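DNMT2 (Spodoptera frugiperda, PDB 4H0N) probably methylates cytosine 38 in the anticodon loop of tRNA(Asp), using S-adenosyl-L-methionine as methyl donor, and also has DNA cytosine-5 methyltransferase activity. Local coordinates at residues F146-R159 with L315-L327. The protein carries 3 engineered substitutions. Residues are numbered along the deposited sequence; the frame is centred on the assembly and turned at random.
With SAH (S-adenosyl-L-homocysteine), chain E.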
ATOM      1  N   PHE A 146      -3.466 -12.449   8.058  1.00 29.14           N
ATOM      2  CA  PHE A 146      -4.600 -11.536   8.130  1.00 22.38           C
ATOM      3  C   PHE A 146      -5.120 -11.193   6.740  1.00 25.49           C
ATOM      4  O   PHE A 146      -4.402 -11.300   5.749  1.00 33.09           O
ATOM      5  CB  PHE A 146      -4.207 -10.226   8.812  1.00 19.68           C
ATOM      6  CG  PHE A 146      -3.687 -10.383  10.215  1.00 19.86           C
ATOM      7  CD1 PHE A 146      -2.346 -10.636  10.446  1.00 19.92           C
ATOM      8  CD2 PHE A 146      -4.529 -10.226  11.304  1.00 25.12           C
ATOM      9  CE1 PHE A 146      -1.864 -10.755  11.733  1.00 20.25           C
ATOM     10  CE2 PHE A 146      -4.053 -10.343  12.591  1.00 20.53           C
ATOM     11  CZ  PHE A 146      -2.721 -10.603  12.805  1.00 41.16           C
ATOM     12  N   LEU A 147      -6.379 -10.779   6.684  1.00 28.96           N
ATOM     13  CA  LEU A 147      -6.932 -10.114   5.513  1.00 29.30           C
ATOM     14  C   LEU A 147      -7.627  -8.847   6.003  1.00 27.99           C
ATOM     15  O   LEU A 147      -8.793  -8.872   6.410  1.00 22.65           O
ATOM     16  CB  LEU A 147      -7.905 -11.020   4.756  1.00 21.76           C
ATOM     17  CG  LEU A 147      -7.304 -11.997   3.742  1.00 28.31           C
ATOM     18  CD1 LEU A 147      -8.375 -12.913   3.167  1.00 24.99           C
ATOM     19  CD2 LEU A 147      -6.578 -11.255   2.619  1.00 25.51           C
ATOM     20  N   LEU A 148      -6.892  -7.742   5.971  1.00 21.95           N
ATOM     21  CA  LEU A 148      -7.350  -6.500   6.564  1.00 18.29           C
ATOM     22  C   LEU A 148      -7.614  -5.408   5.553  1.00 31.42           C
ATOM     23  O   LEU A 148      -6.928  -5.280   4.534  1.00 24.92           O
ATOM     24  CB  LEU A 148      -6.333  -5.989   7.568  1.00 17.86           C
ATOM     25  CG  LEU A 148      -6.097  -6.914   8.750  1.00 18.33           C
ATOM     26  CD1 LEU A 148      -5.081  -6.294   9.681  1.00 23.05           C
ATOM     27  CD2 LEU A 148      -7.404  -7.177   9.476  1.00 18.93           C
ATOM     28  N   CYS A 149      -8.626  -4.616   5.871  1.00 43.33           N
ATOM     29  CA  CYS A 149      -8.958  -3.414   5.144  1.00 37.46           C
ATOM     30  C   CYS A 149      -8.809  -2.285   6.153  1.00 42.41           C
ATOM     31  O   CYS A 149      -9.093  -2.477   7.335  1.00 46.58           O
ATOM     32  CB  CYS A 149     -10.399  -3.509   4.662  1.00 27.87           C
ATOM     33  SG  CYS A 149     -10.859  -2.252   3.496  1.00 51.14           S
ATOM     34  N   PRO A 150      -8.334  -1.115   5.705  1.00 30.64           N
ATOM     35  CA  PRO A 150      -8.203   0.045   6.592  1.00 21.64           C
ATOM     36  C   PRO A 150      -9.552   0.529   7.131  1.00 22.15           C
ATOM     37  O   PRO A 150      -9.587   1.263   8.113  1.00 21.35           O
ATOM     38  CB  PRO A 150      -7.601   1.117   5.676  1.00 16.36           C
ATOM     39  CG  PRO A 150      -6.927   0.376   4.610  1.00 16.37           C
ATOM     40  CD  PRO A 150      -7.743  -0.860   4.382  1.00 30.30           C
ATOM     41  N   SER A 151     -10.645   0.132   6.487  1.00 29.14           N
ATOM     42  CA  SER A 151     -11.971   0.560   6.916  1.00 30.37           C
ATOM     43  C   SER A 151     -12.369  -0.049   8.253  1.00 39.43           C
ATOM     44  O   SER A 151     -13.301   0.426   8.898  1.00 54.84           O
ATOM     45  CB  SER A 151     -13.021   0.241   5.849  1.00 35.04           C
ATOM     46  OG  SER A 151     -12.929  -1.106   5.421  1.00 33.00           O
ATOM     47  N   THR A 152     -11.669  -1.097   8.673  1.00 39.36           N
ATOM     48  CA  THR A 152     -11.938  -1.686   9.978  1.00 46.84           C
ATOM     49  C   THR A 152     -11.028  -1.059  11.026  1.00 49.53           C
ATOM     50  O   THR A 152     -11.319  -1.101  12.220  1.00 68.97           O
ATOM     51  CB  THR A 152     -11.791  -3.224   9.980  1.00 33.86           C
ATOM     52  OG1 THR A 152     -10.405  -3.587  10.033  1.00 28.23           O
ATOM     53  CG2 THR A 152     -12.449  -3.827   8.740  1.00 19.63           C
ATOM     54  N   VAL A 153      -9.937  -0.459  10.566  1.00 25.83           N
ATOM     55  CA  VAL A 153      -9.018   0.262  11.446  1.00 30.32           C
ATOM     56  C   VAL A 153      -9.418   1.753  11.545  1.00 28.26           C
ATOM     57  O   VAL A 153      -8.597   2.625  11.833  1.00 22.23           O
ATOM     58  CB  VAL A 153      -7.543   0.075  10.974  1.00 26.88           C
ATOM     59  CG1 VAL A 153      -6.550   0.479  12.047  1.00 26.96           C
ATOM     60  CG2 VAL A 153      -7.302  -1.377  10.609  1.00 27.14           C
ATOM     61  N   GLY A 154     -10.692   2.041  11.303  1.00 33.56           N
ATOM     62  CA  GLY A 154     -11.200   3.395  11.453  1.00 38.86           C
ATOM     63  C   GLY A 154     -10.717   4.383  10.405  1.00 35.21           C
ATOM     64  O   GLY A 154     -10.786   5.596  10.607  1.00 33.82           O
ATOM     65  N   VAL A 155     -10.235   3.870   9.280  1.00 30.26           N
ATOM     66  CA  VAL A 155      -9.765   4.716   8.190  1.00 32.48           C
ATOM     67  C   VAL A 155     -10.712   4.609   6.998  1.00 34.02           C
ATOM     68  O   VAL A 155     -11.000   3.509   6.534  1.00 37.30           O
ATOM     69  CB  VAL A 155      -8.341   4.324   7.772  1.00 26.72           C
ATOM     70  CG1 VAL A 155      -7.813   5.268   6.704  1.00 19.49           C
ATOM     71  CG2 VAL A 155      -7.427   4.322   8.989  1.00 17.58           C
ATOM     72  N   PRO A 156     -11.209   5.755   6.504  1.00 40.96           N
ATOM     73  CA  PRO A 156     -12.233   5.780   5.452  1.00 38.55           C
ATOM     74  C   PRO A 156     -11.670   5.454   4.075  1.00 40.56           C
ATOM     75  O   PRO A 156     -11.620   6.323   3.208  1.00 42.15           O
ATOM     76  CB  PRO A 156     -12.731   7.228   5.487  1.00 27.25           C
ATOM     77  CG  PRO A 156     -11.557   8.004   5.958  1.00 31.11           C
ATOM     78  CD  PRO A 156     -10.823   7.112   6.930  1.00 37.57           C
ATOM     79  N   ASN A 157     -11.264   4.205   3.886  1.00 27.25           N
ATOM     80  CA  ASN A 157     -10.697   3.767   2.620  1.00 25.21           C
ATOM     81  C   ASN A 157     -10.645   2.247   2.540  1.00 24.14           C
ATOM     82  O   ASN A 157     -10.370   1.571   3.535  1.00 16.61           O
ATOM     83  CB  ASN A 157      -9.299   4.365   2.419  1.00 27.16           C
ATOM     84  CG  ASN A 157      -8.653   3.919   1.121  1.00 25.93           C
ATOM     85  OD1 ASN A 157      -7.719   3.119   1.120  1.00 26.35           O
ATOM     86  ND2 ASN A 157      -9.154   4.430   0.006  1.00 27.57           N
ATOM     87  N   SER A 158     -10.930   1.718   1.355  1.00 23.57           N
ATOM     88  CA  SER A 158     -10.815   0.290   1.106  1.00 25.35           C
ATOM     89  C   SER A 158      -9.437  -0.040   0.549  1.00 31.03           C
ATOM     90  O   SER A 158      -8.940   0.637  -0.347  1.00 38.54           O
ATOM     91  CB  SER A 158     -11.899  -0.190   0.140  1.00 18.20           C
ATOM     92  OG  SER A 158     -13.178  -0.139   0.742  1.00 19.69           O
ATOM     93  N   ARG A 159      -8.821  -1.081   1.089  1.00 27.30           N
ATOM     94  CA  ARG A 159      -7.520  -1.517   0.624  1.00 28.17           C
ATOM     95  C   ARG A 159      -7.273  -2.894   1.207  1.00 30.61           C
ATOM     96  O   ARG A 159      -6.394  -3.092   2.049  1.00 32.13           O
ATOM     97  CB  ARG A 159      -6.428  -0.533   1.048  1.00 26.79           C
ATOM     98  CG  ARG A 159      -5.148  -0.637   0.233  1.00 25.44           C
ATOM     99  CD  ARG A 159      -4.203   0.503   0.563  1.00 25.17           C
ATOM    100  NE  ARG A 159      -2.903   0.356  -0.084  1.00 25.53           N
ATOM    101  CZ  ARG A 159      -2.624   0.781  -1.312  1.00 33.29           C
ATOM    102  NH1 ARG A 159      -3.556   1.376  -2.049  1.00 29.30           N
ATOM    103  NH2 ARG A 159      -1.406   0.607  -1.809  1.00 44.91           N
ATOM    104  N   LEU A 315       2.203   6.196  -5.118  1.00 29.42           N
ATOM    105  CA  LEU A 315       1.191   6.148  -4.064  1.00 24.43           C
ATOM    106  C   LEU A 315       0.347   4.883  -4.163  1.00 21.91           C
ATOM    107  O   LEU A 315       0.011   4.270  -3.152  1.00 20.95           O
ATOM    108  CB  LEU A 315       0.285   7.376  -4.134  1.00 20.90           C
ATOM    109  CG  LEU A 315       0.658   8.598  -3.293  1.00 29.39           C
ATOM    110  CD1 LEU A 315       2.112   8.978  -3.475  1.00 41.08           C
ATOM    111  CD2 LEU A 315      -0.229   9.773  -3.657  1.00 21.91           C
ATOM    112  N   GLY A 316       0.013   4.492  -5.389  1.00 25.03           N
ATOM    113  CA  GLY A 316      -0.782   3.299  -5.623  1.00 26.68           C
ATOM    114  C   GLY A 316      -0.101   1.993  -5.241  1.00 29.51           C
ATOM    115  O   GLY A 316      -0.771   0.979  -5.041  1.00 31.56           O
ATOM    116  N   ASN A 317       1.227   2.015  -5.141  1.00 27.72           N
ATOM    117  CA  ASN A 317       1.996   0.825  -4.787  1.00 25.29           C
ATOM    118  C   ASN A 317       2.317   0.749  -3.295  1.00 28.73           C
ATOM    119  O   ASN A 317       2.838  -0.259  -2.813  1.00 30.62           O
ATOM    120  CB  ASN A 317       3.303   0.775  -5.583  1.00 36.00           C
ATOM    121  CG  ASN A 317       3.081   0.586  -7.072  1.00 44.46           C
ATOM    122  OD1 ASN A 317       2.185  -0.146  -7.495  1.00 42.40           O
ATOM    123  ND2 ASN A 317       3.901   1.249  -7.879  1.00 53.21           N
ATOM    124  N   SER A 318       2.008   1.814  -2.564  1.00 18.78           N
ATOM    125  CA  SER A 318       2.435   1.910  -1.174  1.00 18.18           C
ATOM    126  C   SER A 318       1.496   1.200  -0.202  1.00 20.02           C
ATOM    127  O   SER A 318       0.585   0.473  -0.605  1.00 22.77           O
ATOM    128  CB  SER A 318       2.624   3.371  -0.766  1.00 27.46           C
ATOM    129  OG  SER A 318       3.431   3.463   0.394  1.00 37.27           O
ATOM    130  N   VAL A 319       1.734   1.417   1.085  1.00 23.89           N
ATOM    131  CA  VAL A 319       0.993   0.735   2.132  1.00 30.36           C
ATOM    132  C   VAL A 319       0.153   1.721   2.928  1.00 34.56           C
ATOM    133  O   VAL A 319       0.411   2.926   2.900  1.00 39.35           O
ATOM    134  CB  VAL A 319       1.956   0.054   3.116  1.00 41.83           C
ATOM    135  CG1 VAL A 319       2.984  -0.775   2.369  1.00 42.27           C
ATOM    136  CG2 VAL A 319       2.655   1.096   3.982  1.00 39.31           C
ATOM    137  N   ASN A 320      -0.854   1.217   3.637  1.00 34.19           N
ATOM    138  CA  ASN A 320      -1.514   2.031   4.650  1.00 36.48           C
ATOM    139  C   ASN A 320      -0.672   1.993   5.920  1.00 38.14           C
ATOM    140  O   ASN A 320      -0.535   0.950   6.551  1.00 40.10           O
ATOM    141  CB  ASN A 320      -2.934   1.551   4.940  1.00 16.37           C
ATOM    142  CG  ASN A 320      -3.632   2.411   5.986  1.00 25.22           C
ATOM    143  OD1 ASN A 320      -3.336   2.325   7.182  1.00 21.99           O
ATOM    144  ND2 ASN A 320      -4.563   3.247   5.540  1.00 21.37           N
ATOM    145  N   VAL A 321      -0.107   3.138   6.279  1.00 16.86           N
ATOM    146  CA  VAL A 321       0.804   3.232   7.410  1.00 17.22           C
ATOM    147  C   VAL A 321       0.161   2.803   8.736  1.00 17.48           C
ATOM    148  O   VAL A 321       0.823   2.225   9.594  1.00 17.59           O
ATOM    149  CB  VAL A 321       1.419   4.658   7.499  1.00 18.01           C
ATOM    150  CG1 VAL A 321       2.133   4.883   8.816  1.00 24.11           C
ATOM    151  CG2 VAL A 321       2.364   4.889   6.335  1.00 18.04           C
ATOM    152  N   LYS A 322      -1.135   3.051   8.885  1.00 28.03           N
ATOM    153  CA  LYS A 322      -1.822   2.752  10.141  1.00 27.82           C
ATOM    154  C   LYS A 322      -1.995   1.260  10.400  1.00 26.23           C
ATOM    155  O   LYS A 322      -1.714   0.777  11.495  1.00 35.97           O
ATOM    156  CB  LYS A 322      -3.178   3.453  10.189  1.00 26.98           C
ATOM    157  CG  LYS A 322      -4.073   3.001  11.320  1.00 19.98           C
ATOM    158  CD  LYS A 322      -4.581   4.190  12.100  1.00 45.24           C
ATOM    159  CE  LYS A 322      -5.892   3.860  12.792  1.00 47.16           C
ATOM    160  NZ  LYS A 322      -6.234   4.817  13.880  1.00 48.88           N
ATOM    161  N   VAL A 323      -2.461   0.534   9.393  1.00 25.71           N
ATOM    162  CA  VAL A 323      -2.676  -0.900   9.532  1.00 26.54           C
ATOM    163  C   VAL A 323      -1.386  -1.629   9.912  1.00 31.98           C
ATOM    164  O   VAL A 323      -1.391  -2.504  10.781  1.00 33.67           O
ATOM    165  CB  VAL A 323      -3.262  -1.506   8.243  1.00 20.44           C
ATOM    166  CG1 VAL A 323      -3.427  -3.009   8.384  1.00 21.93           C
ATOM    167  CG2 VAL A 323      -4.594  -0.852   7.917  1.00 23.97           C
ATOM    168  N   ILE A 324      -0.279  -1.256   9.277  1.00 18.51           N
ATOM    169  CA  ILE A 324       0.995  -1.924   9.536  1.00 21.81           C
ATOM    170  C   ILE A 324       1.514  -1.613  10.936  1.00 25.93           C
ATOM    171  O   ILE A 324       2.059  -2.483  11.621  1.00 26.26           O
ATOM    172  CB  ILE A 324       2.049  -1.552   8.479  1.00 16.27           C
ATOM    173  CG1 ILE A 324       1.622  -2.091   7.121  1.00 15.97           C
ATOM    174  CG2 ILE A 324       3.418  -2.108   8.847  1.00 16.41           C
ATOM    175  CD1 ILE A 324       2.606  -1.812   6.064  1.00 15.99           C
ATOM    176  N   SER A 325       1.325  -0.368  11.357  1.00 25.56           N
ATOM    177  CA  SER A 325       1.687   0.045  12.698  1.00 18.46           C
ATOM    178  C   SER A 325       0.942  -0.815  13.720  1.00 26.70           C
ATOM    179  O   SER A 325       1.518  -1.262  14.719  1.00 22.06           O
ATOM    180  CB  SER A 325       1.363   1.523  12.891  1.00 30.92           C
ATOM    181  OG  SER A 325       1.887   2.003  14.116  1.00 43.98           O
ATOM    182  N   GLU A 326      -0.335  -1.070  13.456  1.00 19.06           N
ATOM    183  CA  GLU A 326      -1.128  -1.918  14.343  1.00 19.87           C
ATOM    184  C   GLU A 326      -0.680  -3.379  14.357  1.00 19.60           C
ATOM    185  O   GLU A 326      -0.749  -4.037  15.392  1.00 24.08           O
ATOM    186  CB  GLU A 326      -2.619  -1.809  14.017  1.00 21.74           C
ATOM    187  CG  GLU A 326      -3.210  -0.450  14.355  1.00 23.51           C
ATOM    188  CD  GLU A 326      -3.015  -0.075  15.816  1.00 40.28           C
ATOM    189  OE1 GLU A 326      -3.338  -0.898  16.702  1.00 43.06           O
ATOM    190  OE2 GLU A 326      -2.527   1.045  16.081  1.00 48.58           O
ATOM    191  N   LEU A 327      -0.228  -3.888  13.213  1.00 49.35           N
ATOM    192  CA  LEU A 327       0.262  -5.264  13.133  1.00 18.54           C
ATOM    193  C   LEU A 327       1.635  -5.376  13.785  1.00 24.18           C
ATOM    194  O   LEU A 327       1.945  -6.381  14.432  1.00 25.02           O
ATOM    195  CB  LEU A 327       0.327  -5.740  11.681  1.00 17.81           C
ATOM    196  CG  LEU A 327      -0.992  -5.976  10.943  1.00 17.91           C
ATOM    197  CD1 LEU A 327      -0.737  -6.203   9.471  1.00 17.32           C
ATOM    198  CD2 LEU A 327      -1.741  -7.152  11.531  1.00 18.82           C
TER
HETATM  199  N   SAH E 401       5.663  -0.907   0.209  1.00 43.75           N
HETATM  200  CA  SAH E 401       6.431  -0.004  -0.642  1.00 46.02           C
HETATM  201  CB  SAH E 401       6.520  -0.485  -2.096  1.00 51.64           C
HETATM  202  CG  SAH E 401       5.799  -1.775  -2.479  1.00 52.19           C
HETATM  203  SD  SAH E 401       5.506  -1.857  -4.268  1.00 73.97           S
HETATM  204  C   SAH E 401       5.925   1.439  -0.555  1.00 43.48           C
HETATM  205  O   SAH E 401       5.916   2.178  -1.542  1.00 54.19           O
HETATM  206  OXT SAH E 401       5.525   1.912   0.507  1.00 28.29           O
HETATM  207  C5' SAH E 401       6.954  -2.909  -4.556  1.00 73.23           C
HETATM  208  C4' SAH E 401       8.225  -2.144  -4.928  1.00 77.77           C
HETATM  209  O4' SAH E 401       9.333  -3.022  -4.871  1.00 78.51           O
HETATM  210  C3' SAH E 401       8.207  -1.558  -6.334  1.00 82.59           C
HETATM  211  O3' SAH E 401       8.166  -0.150  -6.262  1.00 87.92           O
HETATM  212  C2' SAH E 401       9.500  -2.017  -6.993  1.00 77.04           C
HETATM  213  O2' SAH E 401      10.260  -0.923  -7.453  1.00 76.28           O
HETATM  214  C1' SAH E 401      10.263  -2.741  -5.899  1.00 73.47           C
HETATM  215  N9  SAH E 401      10.878  -3.991  -6.391  1.00 66.95           N
HETATM  216  C8  SAH E 401      10.320  -4.907  -7.248  1.00 65.34           C
HETATM  217  N7  SAH E 401      11.205  -5.912  -7.444  1.00 61.67           N
HETATM  218  C5  SAH E 401      12.322  -5.653  -6.727  1.00 55.84           C
HETATM  219  C6  SAH E 401      13.520  -6.342  -6.570  1.00 48.13           C
HETATM  220  N6  SAH E 401      13.722  -7.494  -7.203  1.00 39.35           N
HETATM  221  N1  SAH E 401      14.502  -5.821  -5.752  1.00 51.61           N
HETATM  222  C2  SAH E 401      14.292  -4.623  -5.097  1.00 53.69           C
HETATM  223  N3  SAH E 401      13.102  -3.944  -5.258  1.00 57.66           N
HETATM  224  C4  SAH E 401      12.131  -4.449  -6.060  1.00 59.93           C
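Apolar packing of F146, L148 and V153 against V323 and L327, continued by R159 reaching toward the backbone carbonyls of G316 and S318, joins the end of strand 141-148 and its following loop to helix 321-332 and the loop leading into it, in the class I-like methyltransferase fold. The strand and helix segments run at 149°, their axes 11.3 Å apart at closest. At one end L327 CD2 stands over the centre of the F146 ring, 3.6 Å from the centroid, a CH-pi contact. L148 CD1 meets the same methyl tip to tip and lies 3.9 Å from V323 CG1. V323 CG2 turns instead to P150 and V153, while V153 CG1 packs 3.5 Å from K322 CE, the two side chains lying alongside and pointing opposite ways.

N320 caps helix 321-332: with CG anti to its backbone N (chi1 -179°), OD1 accepts from V323 N at 3.0 Å, the donor tilted 18° from the carbonyl plane, and weakly from K322 N. Its ND2 rests 3.7 Å from P150 CB. A leucine here would probably leave the amides of K322 and V323 without their side-chain acceptor and fray the first turn.

The extended R159 side chain runs past the N320 backbone and brings NH2 to S318 O, modelled too close for its geometry to be trusted; the bond from NH2 to G316 O is weak (3.3 Å). S318 OG donates to SAH OXT at 2.6 Å, so R159 probably acts from the second shell, helping to position this cofactor-binding serine; its NH1 bonds weakly to F233 O.

On the sheet side, L327 also touches L116 of strand 114-119 and, with V323, Y163 of strand 161-168, so helix 321-332 lies against these strands and 141-148, while I324 and S325 meet helix 15-23.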